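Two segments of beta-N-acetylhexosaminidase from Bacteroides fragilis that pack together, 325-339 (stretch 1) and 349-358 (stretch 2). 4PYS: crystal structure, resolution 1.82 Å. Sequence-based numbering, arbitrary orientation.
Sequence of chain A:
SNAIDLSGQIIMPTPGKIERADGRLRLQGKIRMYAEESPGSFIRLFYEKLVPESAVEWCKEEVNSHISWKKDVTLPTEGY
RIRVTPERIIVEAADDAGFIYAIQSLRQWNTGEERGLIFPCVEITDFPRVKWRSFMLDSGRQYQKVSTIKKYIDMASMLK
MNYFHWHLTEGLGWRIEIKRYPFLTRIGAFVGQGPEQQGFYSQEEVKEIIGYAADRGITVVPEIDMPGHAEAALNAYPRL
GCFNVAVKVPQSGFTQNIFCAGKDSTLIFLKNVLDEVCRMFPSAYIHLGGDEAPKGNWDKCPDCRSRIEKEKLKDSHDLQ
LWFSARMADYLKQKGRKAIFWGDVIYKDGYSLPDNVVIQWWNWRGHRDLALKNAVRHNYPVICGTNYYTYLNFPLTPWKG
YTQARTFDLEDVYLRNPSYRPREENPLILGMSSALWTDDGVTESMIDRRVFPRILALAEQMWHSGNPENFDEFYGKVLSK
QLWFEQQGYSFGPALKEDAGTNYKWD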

ATOM      1  N   ALA A 325     -14.237  18.033   4.869  1.00 40.74           N
ATOM      2  CA  ALA A 325     -15.464  17.510   5.455  1.00 44.10           C
ATOM      3  C   ALA A 325     -16.532  17.238   4.391  1.00 42.57           C
ATOM      4  O   ALA A 325     -17.202  16.207   4.431  1.00 43.25           O
ATOM      5  CB  ALA A 325     -15.996  18.474   6.505  1.00 48.12           C
ATOM      6  N   ARG A 326     -16.690  18.163   3.446  1.00 43.69           N
ATOM      7  CA  ARG A 326     -17.679  17.995   2.382  1.00 46.83           C
ATOM      8  C   ARG A 326     -17.375  16.771   1.517  1.00 42.15           C
ATOM      9  O   ARG A 326     -18.283  16.028   1.137  1.00 42.44           O
ATOM     10  CB  ARG A 326     -17.760  19.243   1.498  1.00 47.17           C
ATOM     11  CG  ARG A 326     -18.207  20.519   2.203  1.00 52.09           C
ATOM     12  CD  ARG A 326     -19.520  20.344   2.961  1.00 59.20           C
ATOM     13  NE  ARG A 326     -19.296  20.440   4.401  1.00 70.78           N
ATOM     14  CZ  ARG A 326     -19.798  19.597   5.298  1.00 76.64           C
ATOM     15  NH1 ARG A 326     -20.577  18.596   4.910  1.00 80.70           N
ATOM     16  NH2 ARG A 326     -19.530  19.757   6.587  1.00 75.98           N
HETATM   17  N   MSE A 327     -16.095  16.557   1.212  1.00 39.98           N
HETATM   18  CA  MSE A 327     -15.713  15.433   0.367  1.00 40.25           C
HETATM   19  C   MSE A 327     -15.837  14.116   1.122  1.00 36.63           C
HETATM   20  O   MSE A 327     -16.245  13.108   0.559  1.00 36.85           O
HETATM   21  CB  MSE A 327     -14.279  15.589  -0.145  1.00 38.07           C
HETATM   22  CG  MSE A 327     -14.019  16.890  -0.881  1.00 37.40           C
HETATM   23 SE   MSE A 327     -15.171  17.246  -2.403  0.53 51.89          SE
HETATM   24  CE  MSE A 327     -15.355  15.542  -3.208  1.00 45.95           C
ATOM     25  N   ALA A 328     -15.458  14.122   2.393  1.00 36.43           N
ATOM     26  CA  ALA A 328     -15.597  12.933   3.215  1.00 35.53           C
ATOM     27  C   ALA A 328     -17.077  12.595   3.395  1.00 37.32           C
ATOM     28  O   ALA A 328     -17.461  11.426   3.375  1.00 42.59           O
ATOM     29  CB  ALA A 328     -14.922  13.135   4.556  1.00 36.00           C
ATOM     30  N   ASP A 329     -17.912  13.617   3.563  1.00 39.75           N
ATOM     31  CA  ASP A 329     -19.345  13.368   3.693  1.00 41.77           C
ATOM     32  C   ASP A 329     -19.899  12.752   2.418  1.00 47.00           C
ATOM     33  O   ASP A 329     -20.774  11.886   2.466  1.00 42.09           O
ATOM     34  CB  ASP A 329     -20.109  14.643   4.048  1.00 60.89           C
ATOM     35  CG  ASP A 329     -20.510  14.686   5.508  1.00 73.09           C
ATOM     36  OD1 ASP A 329     -21.371  13.874   5.914  1.00 79.74           O
ATOM     37  OD2 ASP A 329     -19.965  15.532   6.248  1.00 76.62           O
ATOM     38  N   TYR A 330     -19.382  13.197   1.277  1.00 44.12           N
ATOM     39  CA  TYR A 330     -19.787  12.632   0.001  1.00 45.88           C
ATOM     40  C   TYR A 330     -19.416  11.152  -0.069  1.00 38.55           C
ATOM     41  O   TYR A 330     -20.226  10.314  -0.485  1.00 39.00           O
ATOM     42  CB  TYR A 330     -19.130  13.376  -1.157  1.00 40.22           C
ATOM     43  CG  TYR A 330     -19.742  13.007  -2.474  1.00 45.25           C
ATOM     44  CD1 TYR A 330     -21.051  13.365  -2.759  1.00 49.91           C
ATOM     45  CD2 TYR A 330     -19.032  12.276  -3.423  1.00 46.03           C
ATOM     46  CE1 TYR A 330     -21.639  13.027  -3.949  1.00 53.95           C
ATOM     47  CE2 TYR A 330     -19.620  11.932  -4.635  1.00 47.10           C
ATOM     48  CZ  TYR A 330     -20.927  12.312  -4.883  1.00 50.33           C
ATOM     49  OH  TYR A 330     -21.546  11.993  -6.074  1.00 55.12           O
ATOM     50  N   LEU A 331     -18.188  10.842   0.332  1.00 36.44           N
ATOM     51  CA  LEU A 331     -17.732   9.460   0.362  1.00 34.53           C
ATOM     52  C   LEU A 331     -18.588   8.656   1.338  1.00 41.37           C
ATOM     53  O   LEU A 331     -18.919   7.499   1.073  1.00 40.63           O
ATOM     54  CB  LEU A 331     -16.255   9.383   0.737  1.00 35.46           C
ATOM     55  CG  LEU A 331     -15.293   9.762  -0.386  1.00 34.39           C
ATOM     56  CD1 LEU A 331     -13.865   9.687   0.105  1.00 32.73           C
ATOM     57  CD2 LEU A 331     -15.505   8.840  -1.579  1.00 36.51           C
ATOM     58  N   LYS A 332     -18.968   9.286   2.447  1.00 37.65           N
ATOM     59  CA  LYS A 332     -19.799   8.624   3.449  1.00 45.25           C
ATOM     60  C   LYS A 332     -21.136   8.166   2.868  1.00 48.11           C
ATOM     61  O   LYS A 332     -21.579   7.046   3.134  1.00 52.20           O
ATOM     62  CB  LYS A 332     -20.030   9.533   4.660  1.00 48.30           C
ATOM     63  CG  LYS A 332     -20.777   8.849   5.796  1.00 52.20           C
ATOM     64  CD  LYS A 332     -20.779   9.695   7.050  1.00 54.87           C
ATOM     65  CE  LYS A 332     -21.713   9.110   8.096  1.00 58.70           C
ATOM     66  NZ  LYS A 332     -21.695   9.910   9.348  1.00 63.36           N
ATOM     67  N   GLN A 333     -21.769   9.012   2.062  1.00 41.02           N
ATOM     68  CA  GLN A 333     -23.057   8.648   1.464  1.00 42.84           C
ATOM     69  C   GLN A 333     -22.874   7.591   0.372  1.00 46.09           C
ATOM     70  O   GLN A 333     -23.836   6.975  -0.075  1.00 50.74           O
ATOM     71  CB  GLN A 333     -23.823   9.884   0.960  1.00 49.87           C
ATOM     72  CG  GLN A 333     -23.377  10.457  -0.384  1.00 59.58           C
ATOM     73  CD  GLN A 333     -24.055  11.793  -0.700  1.00 70.83           C
ATOM     74  OE1 GLN A 333     -24.129  12.680   0.153  1.00 78.54           O
ATOM     75  NE2 GLN A 333     -24.552  11.936  -1.925  1.00 65.86           N
ATOM     76  N   LYS A 334     -21.627   7.370  -0.035  1.00 47.20           N
ATOM     77  CA  LYS A 334     -21.289   6.296  -0.965  1.00 45.88           C
ATOM     78  C   LYS A 334     -20.836   5.032  -0.242  1.00 48.27           C
ATOM     79  O   LYS A 334     -20.491   4.034  -0.877  1.00 48.24           O
ATOM     80  CB  LYS A 334     -20.178   6.739  -1.909  1.00 44.75           C
ATOM     81  CG  LYS A 334     -20.579   7.852  -2.845  1.00 48.86           C
ATOM     82  CD  LYS A 334     -19.528   8.017  -3.912  1.00 48.73           C
ATOM     83  CE  LYS A 334     -20.173   8.382  -5.223  1.00 56.67           C
ATOM     84  NZ  LYS A 334     -21.084   7.329  -5.759  1.00 59.25           N
ATOM     85  N   GLY A 335     -20.818   5.081   1.086  1.00 46.40           N
ATOM     86  CA  GLY A 335     -20.408   3.928   1.870  1.00 40.75           C
ATOM     87  C   GLY A 335     -18.909   3.718   1.947  1.00 40.37           C
ATOM     88  O   GLY A 335     -18.452   2.614   2.256  1.00 40.50           O
ATOM     89  N   ARG A 336     -18.132   4.765   1.683  1.00 32.62           N
ATOM     90  CA  ARG A 336     -16.677   4.655   1.776  1.00 30.93           C
ATOM     91  C   ARG A 336     -16.142   5.446   2.963  1.00 31.39           C
ATOM     92  O   ARG A 336     -16.820   6.338   3.494  1.00 35.02           O
ATOM     93  CB  ARG A 336     -16.014   5.149   0.489  1.00 35.25           C
ATOM     94  CG  ARG A 336     -16.612   4.564  -0.775  1.00 33.65           C
ATOM     95  CD  ARG A 336     -16.483   3.033  -0.839  1.00 32.03           C
ATOM     96  NE  ARG A 336     -17.143   2.535  -2.044  1.00 37.05           N
ATOM     97  CZ  ARG A 336     -16.516   2.298  -3.190  1.00 38.75           C
ATOM     98  NH1 ARG A 336     -15.205   2.476  -3.282  1.00 32.31           N
ATOM     99  NH2 ARG A 336     -17.195   1.878  -4.244  1.00 37.89           N
ATOM    100  N   LYS A 337     -14.939   5.088   3.386  1.00 29.76           N
ATOM    101  CA  LYS A 337     -14.192   5.846   4.381  1.00 33.60           C
ATOM    102  C   LYS A 337     -13.196   6.749   3.664  1.00 34.40           C
ATOM    103  O   LYS A 337     -12.728   6.421   2.573  1.00 34.90           O
ATOM    104  CB  LYS A 337     -13.473   4.903   5.343  1.00 32.18           C
ATOM    105  CG  LYS A 337     -14.458   4.140   6.241  1.00 39.63           C
ATOM    106  CD  LYS A 337     -13.756   3.253   7.256  1.00 50.55           C
ATOM    107  CE  LYS A 337     -14.769   2.595   8.198  1.00 55.79           C
ATOM    108  NZ  LYS A 337     -15.625   3.600   8.896  1.00 60.99           N
ATOM    109  N   ALA A 338     -12.884   7.889   4.271  1.00 31.70           N
ATOM    110  CA  ALA A 338     -11.992   8.863   3.647  1.00 29.96           C
ATOM    111  C   ALA A 338     -10.700   8.973   4.437  1.00 28.08           C
ATOM    112  O   ALA A 338     -10.729   9.279   5.634  1.00 30.52           O
ATOM    113  CB  ALA A 338     -12.676  10.212   3.580  1.00 30.26           C
ATOM    114  N   ILE A 339      -9.563   8.734   3.783  1.00 25.48           N
ATOM    115  CA  ILE A 339      -8.280   8.864   4.464  1.00 23.52           C
ATOM    116  C   ILE A 339      -7.667  10.218   4.124  1.00 28.40           C
ATOM    117  O   ILE A 339      -7.688  10.633   2.966  1.00 27.22           O
ATOM    118  CB  ILE A 339      -7.276   7.766   4.050  1.00 21.63           C
ATOM    119  CG1 ILE A 339      -7.883   6.373   4.229  1.00 26.62           C
ATOM    120  CG2 ILE A 339      -5.988   7.885   4.869  1.00 22.52           C
ATOM    121  CD1 ILE A 339      -7.047   5.248   3.575  1.00 22.50           C
ATOM    122  N   GLY A 349     -10.565  22.560  14.632  1.00 75.44           N
ATOM    123  CA  GLY A 349     -11.423  23.427  13.846  1.00 78.31           C
ATOM    124  C   GLY A 349     -12.670  22.696  13.410  1.00 76.16           C
ATOM    125  O   GLY A 349     -13.201  21.875  14.163  1.00 71.48           O
ATOM    126  N   TYR A 350     -13.131  22.996  12.198  1.00 77.89           N
ATOM    127  CA  TYR A 350     -14.311  22.353  11.631  1.00 74.00           C
ATOM    128  C   TYR A 350     -14.176  20.844  11.755  1.00 71.74           C
ATOM    129  O   TYR A 350     -13.168  20.268  11.348  1.00 64.68           O
ATOM    130  CB  TYR A 350     -14.493  22.755  10.166  1.00 72.65           C
ATOM    131  CG  TYR A 350     -15.866  22.433   9.631  1.00 74.91           C
ATOM    132  CD1 TYR A 350     -16.146  21.186   9.090  1.00 72.44           C
ATOM    133  CD2 TYR A 350     -16.888  23.373   9.682  1.00 80.30           C
ATOM    134  CE1 TYR A 350     -17.402  20.887   8.609  1.00 73.42           C
ATOM    135  CE2 TYR A 350     -18.148  23.084   9.200  1.00 81.60           C
ATOM    136  CZ  TYR A 350     -18.398  21.838   8.665  1.00 79.03           C
ATOM    137  OH  TYR A 350     -19.652  21.541   8.185  1.00 83.14           O
ATOM    138  N   SER A 351     -15.180  20.204  12.344  1.00 73.79           N
ATOM    139  CA  SER A 351     -15.049  18.791  12.664  1.00 74.18           C
ATOM    140  C   SER A 351     -15.327  17.873  11.480  1.00 68.03           C
ATOM    141  O   SER A 351     -16.298  18.049  10.741  1.00 70.02           O
ATOM    142  CB  SER A 351     -15.920  18.406  13.859  1.00 80.90           C
ATOM    143  OG  SER A 351     -15.499  17.156  14.379  1.00 84.99           O
ATOM    144  N   LEU A 352     -14.451  16.891  11.320  1.00 63.35           N
ATOM    145  CA  LEU A 352     -14.536  15.932  10.235  1.00 52.23           C
ATOM    146  C   LEU A 352     -15.503  14.810  10.592  1.00 54.46           C
ATOM    147  O   LEU A 352     -15.588  14.413  11.755  1.00 57.15           O
ATOM    148  CB  LEU A 352     -13.143  15.378   9.943  1.00 48.10           C
ATOM    149  CG  LEU A 352     -12.176  16.465   9.479  1.00 50.54           C
ATOM    150  CD1 LEU A 352     -10.735  15.989   9.504  1.00 46.68           C
ATOM    151  CD2 LEU A 352     -12.553  16.914   8.081  1.00 54.12           C
ATOM    152  N   PRO A 353     -16.240  14.300   9.591  1.00 50.99           N
ATOM    153  CA  PRO A 353     -17.257  13.257   9.800  1.00 49.53           C
ATOM    154  C   PRO A 353     -16.673  11.920  10.263  1.00 46.72           C
ATOM    155  O   PRO A 353     -15.456  11.727  10.218  1.00 42.36           O
ATOM    156  CB  PRO A 353     -17.910  13.119   8.419  1.00 50.34           C
ATOM    157  CG  PRO A 353     -16.901  13.656   7.454  1.00 48.88           C
ATOM    158  CD  PRO A 353     -16.164  14.733   8.183  1.00 47.21           C
ATOM    159  N   ASP A 354     -17.539  11.003  10.694  1.00 45.86           N
ATOM    160  CA  ASP A 354     -17.089   9.769  11.357  1.00 42.67           C
ATOM    161  C   ASP A 354     -16.553   8.672  10.438  1.00 44.01           C
ATOM    162  O   ASP A 354     -16.213   7.586  10.907  1.00 41.20           O
ATOM    163  CB  ASP A 354     -18.184   9.205  12.288  1.00 47.03           C
ATOM    164  CG  ASP A 354     -19.442   8.784  11.541  1.00 53.10           C
ATOM    165  OD1 ASP A 354     -19.441   8.781  10.291  1.00 50.77           O
ATOM    166  OD2 ASP A 354     -20.441   8.447  12.211  1.00 60.88           O
ATOM    167  N   ASN A 355     -16.475   8.939   9.138  1.00 42.45           N
ATOM    168  CA  ASN A 355     -15.837   7.978   8.229  1.00 33.40           C
ATOM    169  C   ASN A 355     -14.394   8.348   7.888  1.00 31.48           C
ATOM    170  O   ASN A 355     -13.794   7.763   6.981  1.00 36.39           O
ATOM    171  CB  ASN A 355     -16.644   7.836   6.944  1.00 33.76           C
ATOM    172  CG  ASN A 355     -16.667   9.111   6.133  1.00 35.01           C
ATOM    173  OD1 ASN A 355     -16.749  10.210   6.683  1.00 39.06           O
ATOM    174  ND2 ASN A 355     -16.592   8.975   4.811  1.00 37.00           N
ATOM    175  N   VAL A 356     -13.847   9.317   8.615  1.00 33.20           N
ATOM    176  CA  VAL A 356     -12.489   9.803   8.361  1.00 32.98           C
ATOM    177  C   VAL A 356     -11.419   8.934   9.027  1.00 34.12           C
ATOM    178  O   VAL A 356     -11.565   8.535  10.180  1.00 36.35           O
ATOM    179  CB  VAL A 356     -12.346  11.277   8.810  1.00 37.00           C
ATOM    180  CG1 VAL A 356     -10.883  11.693   8.874  1.00 41.43           C
ATOM    181  CG2 VAL A 356     -13.120  12.192   7.867  1.00 40.17           C
ATOM    182  N   VAL A 357     -10.354   8.640   8.281  1.00 26.95           N
ATOM    183  CA  VAL A 357      -9.182   7.926   8.787  1.00 26.37           C
ATOM    184  C   VAL A 357      -7.981   8.848   8.579  1.00 26.53           C
ATOM    185  O   VAL A 357      -7.907   9.553   7.564  1.00 28.98           O
ATOM    186  CB  VAL A 357      -8.977   6.597   8.027  1.00 30.75           C
ATOM    187  CG1 VAL A 357      -7.688   5.893   8.462  1.00 25.97           C
ATOM    188  CG2 VAL A 357     -10.187   5.687   8.232  1.00 33.29           C
ATOM    189  N   ILE A 358      -7.066   8.866   9.544  1.00 26.35           N
ATOM    190  CA  ILE A 358      -5.893   9.741   9.496  1.00 25.73           C
ATOM    191  C   ILE A 358      -4.605   8.960   9.236  1.00 26.44           C
ATOM    192  O   ILE A 358      -4.301   7.999   9.945  1.00 26.41           O
ATOM    193  CB  ILE A 358      -5.740  10.520  10.826  1.00 28.57           C
ATOM    194  CG1 ILE A 358      -6.962  11.418  11.068  1.00 27.94           C
ATOM    195  CG2 ILE A 358      -4.460  11.337  10.822  1.00 32.03           C
ATOM    196  CD1 ILE A 358      -7.213  12.452   9.979  1.00 30.47           C
TER
HETATM  197  O   HOH W   1     -20.247  12.094  10.884  1.00 49.92           O

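Stretch 2 first runs along a helix as an extended loop, then turns and becomes a strand beside the strand that follows that helix. The contact therefore has two parts, apolar packing against the helix of stretch 1 and parallel pairing with strand 337-339, and one asparagine links them.

Tyr350, poorly ordered, points toward the helix and lays CE1 3.5 Å from Ala325 CB. Ser351 turns its side chain away. Leu352 starts sideways, but its end swings back, so that CD2 lies 4.1 Å from Ala325 CB. Here the backbones are near each other, with the CA atoms of Ala325 and Leu352 5.1 Å apart.

Pro353 points at the helix and fits over two alanines one turn apart: its CD is 4.1 Å from Ala325 CB and its CG 3.5 Å from Ala328 CB. The ring rests on two alanine methyls, with little space left at the closer one. Pro353 also opens a type I turn that ends at Val356, closed by a weak bond from Val356 N to Pro353 O (3.3 Å).

Within that turn, Asp354 reaches the exposed margin. Lys332, extended with all four chi angles t, brings NZ 2.7 Å from Asp354 OD1 in a salt bridge. A water reinforces the pairing by accepting from both Lys332 NZ (3.0 Å) and the backbone Asp354 N (2.9 Å).

Asn355 is the keystone, with more area covered by the other stretch than any other residue here. Its ND2 donates to Ala328 O and to Arg336 O, each at 3.0 Å. Ala328 O already accepts from Lys332 N (2.8 Å) in the helix, so the amide adds a second donor to that carbonyl. Between these two acceptors the chain leaves the helix through a Schellman motif, where Gly335 takes positive phi; one side chain thus ties the helix to the segment leading into the strand.

The backbone of Asn355 starts the sheet: its O accepts from Ala338 N at 2.9 Å. Val356 pairs with Ala338 in parallel register, and its CG2 reaches back to Ala328 CB (3.9 Å), so this face of the sheet packs on the helix. Val357 N then donates to Ala338 O at 2.7 Å, leaving Ala338 bonded through both its N and O to the residues flanking Val356. On the other face, Val357 CB meets Ile339 CG1 at 4.0 Å, while Val357 O receives a CA-H...O contact from Ile339 CA (3.2 Å).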